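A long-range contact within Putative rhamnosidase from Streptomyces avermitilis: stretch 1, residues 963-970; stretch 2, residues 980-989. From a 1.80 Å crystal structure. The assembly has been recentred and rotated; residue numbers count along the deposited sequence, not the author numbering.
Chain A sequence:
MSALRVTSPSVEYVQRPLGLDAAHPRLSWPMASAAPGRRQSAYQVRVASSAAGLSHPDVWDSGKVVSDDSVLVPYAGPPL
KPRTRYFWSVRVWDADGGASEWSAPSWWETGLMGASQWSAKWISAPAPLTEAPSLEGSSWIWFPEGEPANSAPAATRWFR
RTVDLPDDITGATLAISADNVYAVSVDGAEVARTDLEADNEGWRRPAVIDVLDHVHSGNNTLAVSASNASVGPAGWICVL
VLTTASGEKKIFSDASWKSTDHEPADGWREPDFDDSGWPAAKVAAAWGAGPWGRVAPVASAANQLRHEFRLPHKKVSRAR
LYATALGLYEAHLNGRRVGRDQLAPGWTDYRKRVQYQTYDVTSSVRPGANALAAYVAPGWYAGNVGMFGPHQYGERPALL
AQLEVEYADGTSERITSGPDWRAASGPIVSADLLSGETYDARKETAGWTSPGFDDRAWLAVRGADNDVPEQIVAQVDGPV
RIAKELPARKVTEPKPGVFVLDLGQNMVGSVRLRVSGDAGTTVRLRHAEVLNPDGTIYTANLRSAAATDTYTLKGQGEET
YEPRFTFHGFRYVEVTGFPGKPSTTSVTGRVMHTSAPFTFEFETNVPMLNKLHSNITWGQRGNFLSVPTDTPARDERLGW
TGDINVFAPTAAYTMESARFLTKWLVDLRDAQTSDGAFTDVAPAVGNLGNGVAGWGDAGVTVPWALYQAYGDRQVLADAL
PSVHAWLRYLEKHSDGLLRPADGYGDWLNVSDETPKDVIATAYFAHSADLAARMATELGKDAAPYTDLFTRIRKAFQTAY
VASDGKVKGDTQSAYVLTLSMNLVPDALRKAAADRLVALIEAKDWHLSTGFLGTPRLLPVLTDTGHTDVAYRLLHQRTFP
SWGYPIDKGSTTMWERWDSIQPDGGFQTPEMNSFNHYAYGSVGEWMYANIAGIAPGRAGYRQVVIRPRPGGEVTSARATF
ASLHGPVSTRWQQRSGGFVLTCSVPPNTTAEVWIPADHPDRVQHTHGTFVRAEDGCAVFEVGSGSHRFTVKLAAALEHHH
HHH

Stretch 1 963-970: LHGPVSTR
Stretch 2 980-989: LTCSVPPNTT

Strands 965-970 and 980-984 run antiparallel, their axes 179° apart and 4.6 Å at closest approach, and backbone hydrogen bonds zip them together. At the S968-S983 pair (CA-CA 4.9 Å), S968 N donates to S983 O and S983 N to S968 O, each at 3.0 Å and near 160°. Two residues on, T981 N donates to R970 O at 2.8 Å and R970 N to T981 O at 3.1 Å; T981 OG1, with chi1 p, adds a weak bond of 3.5 Å to R970 O. Between these rings lies the non-hydrogen-bonded pair T969-C982 (CA-CA 4.4 Å), where C982 CA is 3.2 Å from S968 O and T969 CA 3.5 Å from T981 O. All six are extended, with phi from -115° (T981) to -154° (R970, C982) and psi from 119° (R970) to 161° (C982).

Water 2 links P966 O (2.6 Å) to S983 OG (2.9 Å); water 1 donates to H964 O (2.7 Å) and P986 O (2.8 Å). P985 to T988 form a type II turn, with P986 at -50/143 and N987 at 76/15, in which T988 OG1 (chi1 p) donates to P985 O at 2.9 Å.

Side chains alternate across the sheet. S968 (m), S983 (t), R970 and T981 share one face, where R970 is exposed, all t through chi3, its end leading away. T969 and C982, both p, lie buried on the other.

Of the 550 Å² buried, both sides summed, H964 (78 Å²) and P985 (70 Å²) contribute most; both point toward the other stretch. P985 has no N-H to extend the ladder; its CD meets V967 CG2 (chi1 t) at 3.6 Å and its CB lies 3.5 Å from H964 O. T988 CG2 sits over a face of the H964 ring (chi1 m, chi2 -85°), 3.5 Å from H964 CG. G965, at 118/-173, calls for glycine: a CB would jam against the preceding carbonyl and clash with P966 CD.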

# COMPACT_ATOMS: atom_id res chain seq x y z
N LEU A 963 -3.83 -3.59 23.19
CA LEU A 963 -2.58 -4.27 23.63
C LEU A 963 -2.69 -4.96 25.01
O LEU A 963 -2.02 -5.99 25.24
CB LEU A 963 -1.35 -3.33 23.60
CG LEU A 963 -1.06 -2.59 22.28
CD1 LEU A 963 0.32 -1.95 22.32
CD2 LEU A 963 -1.16 -3.55 21.10
N HIS A 964 -3.55 -4.44 25.89
CA HIS A 964 -3.79 -5.05 27.20
C HIS A 964 -4.78 -6.23 27.12
O HIS A 964 -4.98 -6.92 28.11
CB HIS A 964 -4.29 -4.01 28.18
CG HIS A 964 -3.31 -2.91 28.43
ND1 HIS A 964 -2.30 -3.01 29.37
CD2 HIS A 964 -3.19 -1.67 27.90
CE1 HIS A 964 -1.60 -1.89 29.39
NE2 HIS A 964 -2.11 -1.06 28.49
N GLY A 965 -5.38 -6.44 25.95
CA GLY A 965 -6.39 -7.50 25.75
C GLY A 965 -7.74 -6.90 25.34
O GLY A 965 -7.85 -5.67 25.11
N PRO A 966 -8.78 -7.73 25.28
CA PRO A 966 -10.05 -7.23 24.71
C PRO A 966 -10.77 -6.19 25.59
O PRO A 966 -10.87 -6.34 26.82
CB PRO A 966 -10.88 -8.51 24.51
CG PRO A 966 -10.32 -9.50 25.46
CD PRO A 966 -8.87 -9.15 25.69
N VAL A 967 -11.23 -5.14 24.94
CA VAL A 967 -12.10 -4.15 25.55
C VAL A 967 -13.44 -4.29 24.83
O VAL A 967 -13.52 -4.01 23.63
CB VAL A 967 -11.53 -2.74 25.41
CG1 VAL A 967 -12.51 -1.70 25.96
CG2 VAL A 967 -10.21 -2.66 26.17
N SER A 968 -14.47 -4.76 25.54
CA SER A 968 -15.77 -5.00 24.91
C SER A 968 -16.89 -4.17 25.51
O SER A 968 -16.85 -3.82 26.69
CB SER A 968 -16.14 -6.47 24.99
OG SER A 968 -15.09 -7.23 24.42
N THR A 969 -17.87 -3.83 24.66
CA THR A 969 -19.09 -3.15 25.09
C THR A 969 -20.31 -3.78 24.41
O THR A 969 -20.20 -4.34 23.33
CB THR A 969 -19.11 -1.64 24.76
OG1 THR A 969 -18.99 -1.44 23.34
CG2 THR A 969 -18.01 -0.88 25.49
N ARG A 970 -21.45 -3.72 25.10
CA ARG A 970 -22.71 -4.14 24.54
C ARG A 970 -23.79 -3.37 25.28
O ARG A 970 -23.90 -3.49 26.50
CB ARG A 970 -22.93 -5.63 24.73
CG ARG A 970 -24.24 -6.10 24.11
CD ARG A 970 -24.29 -7.61 24.04
NE ARG A 970 -25.67 -8.09 24.02
CZ ARG A 970 -26.05 -9.30 24.44
NH1 ARG A 970 -25.16 -10.17 24.92
NH2 ARG A 970 -27.33 -9.64 24.38
N LEU A 980 -26.07 -1.68 29.89
CA LEU A 980 -24.73 -1.74 29.31
C LEU A 980 -23.92 -2.81 30.03
O LEU A 980 -23.89 -2.86 31.26
CB LEU A 980 -24.03 -0.38 29.41
CG LEU A 980 -22.52 -0.28 29.13
CD1 LEU A 980 -22.17 -0.54 27.67
CD2 LEU A 980 -22.07 1.12 29.50
N THR A 981 -23.29 -3.70 29.26
CA THR A 981 -22.28 -4.59 29.84
C THR A 981 -20.94 -4.21 29.20
O THR A 981 -20.90 -3.66 28.10
CB THR A 981 -22.57 -6.08 29.60
OG1 THR A 981 -22.77 -6.31 28.20
CG2 THR A 981 -23.81 -6.56 30.38
N CYS A 982 -19.85 -4.49 29.90
CA CYS A 982 -18.55 -4.26 29.31
C CYS A 982 -17.53 -5.17 29.93
O CYS A 982 -17.76 -5.75 31.00
CB CYS A 982 -18.15 -2.77 29.40
SG CYS A 982 -18.05 -2.08 31.06
N SER A 983 -16.42 -5.33 29.22
CA SER A 983 -15.31 -6.15 29.67
C SER A 983 -14.08 -5.27 29.55
O SER A 983 -13.83 -4.68 28.50
CB SER A 983 -15.21 -7.43 28.83
OG SER A 983 -14.17 -8.28 29.30
N VAL A 984 -13.36 -5.13 30.67
CA VAL A 984 -12.20 -4.24 30.81
C VAL A 984 -11.04 -5.11 31.28
O VAL A 984 -11.18 -5.85 32.26
CB VAL A 984 -12.48 -3.11 31.84
CG1 VAL A 984 -11.25 -2.26 32.09
CG2 VAL A 984 -13.63 -2.23 31.37
N PRO A 985 -9.90 -5.08 30.58
CA PRO A 985 -8.85 -6.04 30.93
C PRO A 985 -8.04 -5.71 32.19
O PRO A 985 -7.85 -4.53 32.54
CB PRO A 985 -7.92 -6.04 29.70
CG PRO A 985 -8.23 -4.79 28.98
CD PRO A 985 -9.64 -4.41 29.29
N PRO A 986 -7.52 -6.75 32.85
CA PRO A 986 -6.65 -6.55 34.02
C PRO A 986 -5.53 -5.55 33.73
O PRO A 986 -5.01 -5.50 32.60
CB PRO A 986 -6.10 -7.94 34.26
CG PRO A 986 -7.18 -8.85 33.79
CD PRO A 986 -7.76 -8.18 32.58
N ASN A 987 -5.20 -4.74 34.74
CA ASN A 987 -4.16 -3.72 34.65
C ASN A 987 -4.60 -2.49 33.87
O ASN A 987 -3.78 -1.67 33.46
CB ASN A 987 -2.79 -4.28 34.14
CG ASN A 987 -1.61 -3.53 34.72
OD1 ASN A 987 -1.66 -3.12 35.89
ND2 ASN A 987 -0.56 -3.31 33.94
N THR A 988 -5.90 -2.37 33.64
CA THR A 988 -6.46 -1.13 33.08
C THR A 988 -7.67 -0.76 33.93
O THR A 988 -8.14 -1.58 34.73
CB THR A 988 -6.83 -1.24 31.56
OG1 THR A 988 -8.07 -1.92 31.40
CG2 THR A 988 -5.76 -1.97 30.78
N THR A 989 -8.15 0.47 33.79
CA THR A 989 -9.38 0.90 34.46
C THR A 989 -10.31 1.54 33.43
O THR A 989 -9.92 1.73 32.27
CB THR A 989 -9.09 1.95 35.53
OG1 THR A 989 -8.47 3.08 34.91
CG2 THR A 989 -8.20 1.39 36.65
O HOH W 1 -3.90 -7.07 30.53
O HOH W 2 -11.34 -7.64 29.06